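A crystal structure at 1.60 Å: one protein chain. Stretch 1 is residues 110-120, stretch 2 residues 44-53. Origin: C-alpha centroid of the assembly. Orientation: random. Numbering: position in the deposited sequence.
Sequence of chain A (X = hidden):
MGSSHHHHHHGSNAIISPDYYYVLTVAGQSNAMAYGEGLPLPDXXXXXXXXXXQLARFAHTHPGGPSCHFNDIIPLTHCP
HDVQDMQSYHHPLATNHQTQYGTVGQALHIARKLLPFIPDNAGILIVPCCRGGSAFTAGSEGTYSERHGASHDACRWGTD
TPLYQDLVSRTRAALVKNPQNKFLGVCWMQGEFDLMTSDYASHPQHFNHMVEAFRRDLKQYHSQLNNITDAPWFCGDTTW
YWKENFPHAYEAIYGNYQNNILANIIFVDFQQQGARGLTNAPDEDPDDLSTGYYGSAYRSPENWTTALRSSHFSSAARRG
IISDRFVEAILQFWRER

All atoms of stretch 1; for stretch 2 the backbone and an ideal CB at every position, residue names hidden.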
# COMPACT_ATOMS: atom_id res chain seq x y z
N ILE A 110 2.71 -8.17 -4.29
CA ILE A 110 4.13 -7.73 -4.31
C ILE A 110 4.98 -8.72 -3.54
O ILE A 110 5.92 -9.29 -4.09
CB ILE A 110 4.28 -6.30 -3.80
CG1 ILE A 110 3.58 -5.37 -4.79
CG2 ILE A 110 5.77 -5.94 -3.64
CD1 ILE A 110 3.37 -3.93 -4.27
N ALA A 111 4.57 -9.00 -2.30
CA ALA A 111 5.26 -9.95 -1.46
C ALA A 111 5.37 -11.34 -2.10
O ALA A 111 6.47 -11.93 -2.08
CB ALA A 111 4.56 -10.01 -0.10
N ARG A 112 4.28 -11.87 -2.66
CA ARG A 112 4.31 -13.20 -3.25
C ARG A 112 5.26 -13.21 -4.44
O ARG A 112 6.00 -14.17 -4.62
CB ARG A 112 2.92 -13.69 -3.66
CG ARG A 112 2.94 -15.01 -4.44
CD ARG A 112 1.54 -15.43 -4.86
NE ARG A 112 1.04 -16.47 -3.96
CZ ARG A 112 0.44 -16.23 -2.80
NH1 ARG A 112 0.21 -14.98 -2.39
NH2 ARG A 112 0.05 -17.26 -2.06
N LYS A 113 5.28 -12.13 -5.22
CA LYS A 113 6.14 -12.10 -6.41
C LYS A 113 7.63 -11.90 -6.09
O LYS A 113 8.48 -12.27 -6.89
CB LYS A 113 5.62 -11.09 -7.44
CG LYS A 113 4.30 -11.54 -8.06
CD LYS A 113 3.65 -10.41 -8.90
CE LYS A 113 2.25 -10.85 -9.40
NZ LYS A 113 1.70 -9.79 -10.28
N LEU A 114 7.92 -11.33 -4.92
CA LEU A 114 9.31 -11.18 -4.43
C LEU A 114 9.87 -12.46 -3.77
O LEU A 114 11.08 -12.71 -3.80
CB LEU A 114 9.38 -10.07 -3.40
CG LEU A 114 9.23 -8.61 -3.83
CD1 LEU A 114 9.10 -7.73 -2.56
CD2 LEU A 114 10.45 -8.17 -4.67
N LEU A 115 8.99 -13.26 -3.16
CA LEU A 115 9.43 -14.37 -2.33
C LEU A 115 10.36 -15.33 -3.06
O LEU A 115 11.32 -15.81 -2.46
CB LEU A 115 8.21 -15.12 -1.75
CG LEU A 115 8.44 -16.15 -0.65
CD1 LEU A 115 8.83 -15.53 0.67
CD2 LEU A 115 7.16 -16.94 -0.54
N PRO A 116 10.12 -15.60 -4.37
CA PRO A 116 11.01 -16.62 -4.97
C PRO A 116 12.45 -16.17 -5.06
O PRO A 116 13.34 -17.00 -5.28
CB PRO A 116 10.44 -16.80 -6.37
CG PRO A 116 9.06 -16.31 -6.31
CD PRO A 116 9.02 -15.24 -5.29
N PHE A 117 12.70 -14.88 -4.88
CA PHE A 117 14.02 -14.31 -5.07
C PHE A 117 14.88 -14.17 -3.81
O PHE A 117 16.04 -13.73 -3.87
CB PHE A 117 13.86 -12.97 -5.77
CG PHE A 117 13.33 -13.11 -7.16
CD1 PHE A 117 14.17 -13.43 -8.21
CD2 PHE A 117 11.98 -12.93 -7.41
CE1 PHE A 117 13.67 -13.55 -9.50
CE2 PHE A 117 11.48 -13.04 -8.67
CZ PHE A 117 12.33 -13.36 -9.73
N ILE A 118 14.33 -14.57 -2.67
CA ILE A 118 15.04 -14.39 -1.38
C ILE A 118 15.42 -15.75 -0.78
O ILE A 118 14.90 -16.78 -1.21
CB ILE A 118 14.20 -13.56 -0.35
CG1 ILE A 118 13.05 -14.39 0.19
CG2 ILE A 118 13.71 -12.22 -0.93
CD1 ILE A 118 12.26 -13.72 1.27
N PRO A 119 16.34 -15.77 0.23
CA PRO A 119 16.78 -17.07 0.73
C PRO A 119 15.70 -17.92 1.38
O PRO A 119 14.80 -17.38 1.94
CB PRO A 119 17.85 -16.70 1.75
CG PRO A 119 18.39 -15.39 1.25
CD PRO A 119 17.15 -14.67 0.77
N ASP A 120 15.81 -19.24 1.33
CA ASP A 120 14.79 -20.12 1.94
C ASP A 120 14.46 -19.82 3.42
O ASP A 120 13.38 -20.16 3.88
CB ASP A 120 15.20 -21.61 1.86
CG ASP A 120 15.00 -22.20 0.48
OD1 ASP A 120 14.31 -21.60 -0.38
OD2 ASP A 120 15.53 -23.32 0.27
N UNK A 44 -6.40 -18.80 -4.53
CA UNK A 44 -5.60 -18.65 -5.73
C UNK A 44 -4.64 -17.50 -5.56
O UNK A 44 -3.70 -17.58 -4.78
CB UNK A 44 -6.49 -18.44 -6.96
N UNK A 45 -4.90 -16.43 -6.30
CA UNK A 45 -4.02 -15.29 -6.41
C UNK A 45 -3.94 -14.52 -5.10
O UNK A 45 -2.95 -13.83 -4.85
CB UNK A 45 -4.49 -14.37 -7.54
N UNK A 46 -4.97 -14.63 -4.25
CA UNK A 46 -4.92 -13.95 -2.93
C UNK A 46 -4.65 -14.88 -1.75
O UNK A 46 -4.94 -14.52 -0.62
CB UNK A 46 -6.24 -13.22 -2.68
N UNK A 47 -4.06 -16.05 -2.01
CA UNK A 47 -3.74 -16.97 -0.93
C UNK A 47 -2.64 -16.41 -0.03
O UNK A 47 -1.57 -16.00 -0.52
CB UNK A 47 -3.32 -18.33 -1.50
N UNK A 48 -2.85 -16.41 1.29
CA UNK A 48 -1.78 -16.03 2.21
C UNK A 48 -0.68 -17.10 2.13
O UNK A 48 -0.95 -18.20 1.65
CB UNK A 48 -2.31 -15.88 3.64
N UNK A 49 0.53 -16.78 2.57
CA UNK A 49 1.64 -17.75 2.56
C UNK A 49 2.32 -17.69 3.91
O UNK A 49 2.43 -16.61 4.48
CB UNK A 49 2.64 -17.46 1.43
N UNK A 50 2.74 -18.85 4.46
CA UNK A 50 3.34 -18.82 5.79
C UNK A 50 4.60 -17.98 5.96
O UNK A 50 4.98 -17.66 7.08
CB UNK A 50 3.67 -20.26 6.21
N UNK A 51 5.28 -17.66 4.85
CA UNK A 51 6.49 -16.87 4.92
C UNK A 51 6.25 -15.38 4.72
O UNK A 51 7.20 -14.59 4.76
CB UNK A 51 7.49 -17.37 3.88
N UNK A 52 4.98 -14.99 4.53
CA UNK A 52 4.68 -13.60 4.15
C UNK A 52 3.78 -13.00 5.23
O UNK A 52 2.66 -13.47 5.42
CB UNK A 52 4.01 -13.53 2.78
N UNK A 53 4.32 -12.01 5.91
CA UNK A 53 3.75 -11.46 7.15
C UNK A 53 3.54 -9.96 7.05
O UNK A 53 3.96 -9.32 6.07
CB UNK A 53 4.66 -11.77 8.34

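At positions 44, 45 and 46 the ideal CB has nothing of stretch 1 within 5.5 Å, so this contact leaves the choice wide. They are Arg44, Glu45 and Asp46. A type I turn from 44 to 47, closed by the bond from the nitrogen of 47 to Arg44 O (3.2 Å), carries the chain towards the guanidinium of Arg112.

Position 47 meets that guanidinium. Its ideal CB points sideways and lies 3.6 Å from Arg112 NH2, while its carbonyl oxygen sits near the guanidinium plane, at the edge. The backbone supplies the acceptor, so the contact asks little of the side chain; a small one such as alanine or serine would suit, though a larger one directed away is not excluded. It is Ala47, and Ala47 O accepts from Arg112 NH2 at 2.6 Å and, weakly, from Arg112 NH1 at 2.8 Å.

Position 48 points away, with phi near -67° and psi near 161°, angles that proline accepts readily, though many residues would. It is Pro48.

Position 49 points toward stretch 1, its ideal CB 4.4 Å from Arg112 NH2 and 5.0 Å from Leu115 CD2. A flat or apolar group could lie against the leucine methyl. The residue is His49: Leu115 CD2 stands 3.8 Å from the centroid of the His49 ring, nearly on the ring normal, a CH-pi contact. The ring also serves its own loop, since His49 ND1 accepts from the backbone N of position 51 at 2.8 Å.

Position 50 is out of reach of stretch 1. As the second residue of a type I turn from 49 to 52, with phi -61°, it suits proline, and Pro50 is found.

At position 51 the ideal CB is 3.9 Å from Leu115 CD1, and beyond it lie the carbonyl oxygens of Leu115, Ile118, Pro119 and Asp120. A long side chain with an apolar stem and a donor at its tip would fit: lysine, glutamine or arginine. Arg51 lays one guanidinium face on Leu115 CD1, 3.7 Å from Arg51 CZ, with Asp120 O over the opposite face. Water 1 accepts from Arg51 NH2 (2.9 Å) and donates to Leu115 O (2.8 Å) and Ile118 O (3.2 Å).

Position 52 points toward the helix, its ideal CB 4.6 Å from Ala111 CB; a branched or long aliphatic suits. Ile52 packs CG2 against Ala111 CB (3.5 Å) and sends CD1 to Leu115 CD2 (4.1 Å) and Arg112 CA (3.7 Å).

Position 53 points away, free for a polar chain: Lys53.

Stretch 2, residues 44-53: REDAPHPRIK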
# COMPACT_ATOMS: atom_id res chain seq x y z
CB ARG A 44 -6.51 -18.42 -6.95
CG ARG A 44 -7.37 -19.60 -7.39
CD ARG A 44 -8.59 -19.10 -8.19
NE ARG A 44 -9.35 -20.20 -8.82
CZ ARG A 44 -10.25 -20.95 -8.20
NH1 ARG A 44 -10.53 -20.75 -6.91
NH2 ARG A 44 -10.89 -21.92 -8.86
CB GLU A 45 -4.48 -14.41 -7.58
CG GLU A 45 -4.76 -15.19 -8.92
CD GLU A 45 -6.17 -15.80 -9.03
OE1 GLU A 45 -6.74 -16.23 -8.01
OE2 GLU A 45 -6.71 -15.88 -10.16
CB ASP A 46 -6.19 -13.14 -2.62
CG ASP A 46 -6.56 -12.17 -3.73
OD1 ASP A 46 -5.68 -11.77 -4.52
OD2 ASP A 46 -7.75 -11.83 -3.82
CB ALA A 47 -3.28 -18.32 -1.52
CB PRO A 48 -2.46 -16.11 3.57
CG PRO A 48 -3.96 -15.94 3.25
CD PRO A 48 -4.11 -16.72 2.00
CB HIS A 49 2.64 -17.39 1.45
CG HIS A 49 3.74 -18.39 1.31
ND1 HIS A 49 4.76 -18.51 2.22
CD2 HIS A 49 3.98 -19.33 0.36
CE1 HIS A 49 5.58 -19.48 1.84
NE2 HIS A 49 5.12 -20.00 0.72
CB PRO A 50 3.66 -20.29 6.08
CG PRO A 50 2.81 -21.07 5.19
CD PRO A 50 2.58 -20.23 3.95
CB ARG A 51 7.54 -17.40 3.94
CG ARG A 51 8.15 -18.74 4.36
CD ARG A 51 8.91 -19.30 3.17
NE ARG A 51 10.09 -18.51 2.85
CZ ARG A 51 10.69 -18.52 1.65
NH1 ARG A 51 10.20 -19.28 0.67
NH2 ARG A 51 11.78 -17.78 1.44
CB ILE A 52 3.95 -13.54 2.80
CG1 ILE A 52 4.85 -14.12 1.71
CG2 ILE A 52 3.53 -12.09 2.47
CD1 ILE A 52 4.22 -14.16 0.35
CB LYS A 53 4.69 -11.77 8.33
CG LYS A 53 5.01 -13.21 8.51
CD LYS A 53 3.81 -14.01 8.99
CE LYS A 53 4.23 -15.45 9.29
NZ LYS A 53 3.02 -16.31 9.39
O HOH W 1 12.06 -18.26 -1.39
O HOH W 2 11.61 -18.78 5.65
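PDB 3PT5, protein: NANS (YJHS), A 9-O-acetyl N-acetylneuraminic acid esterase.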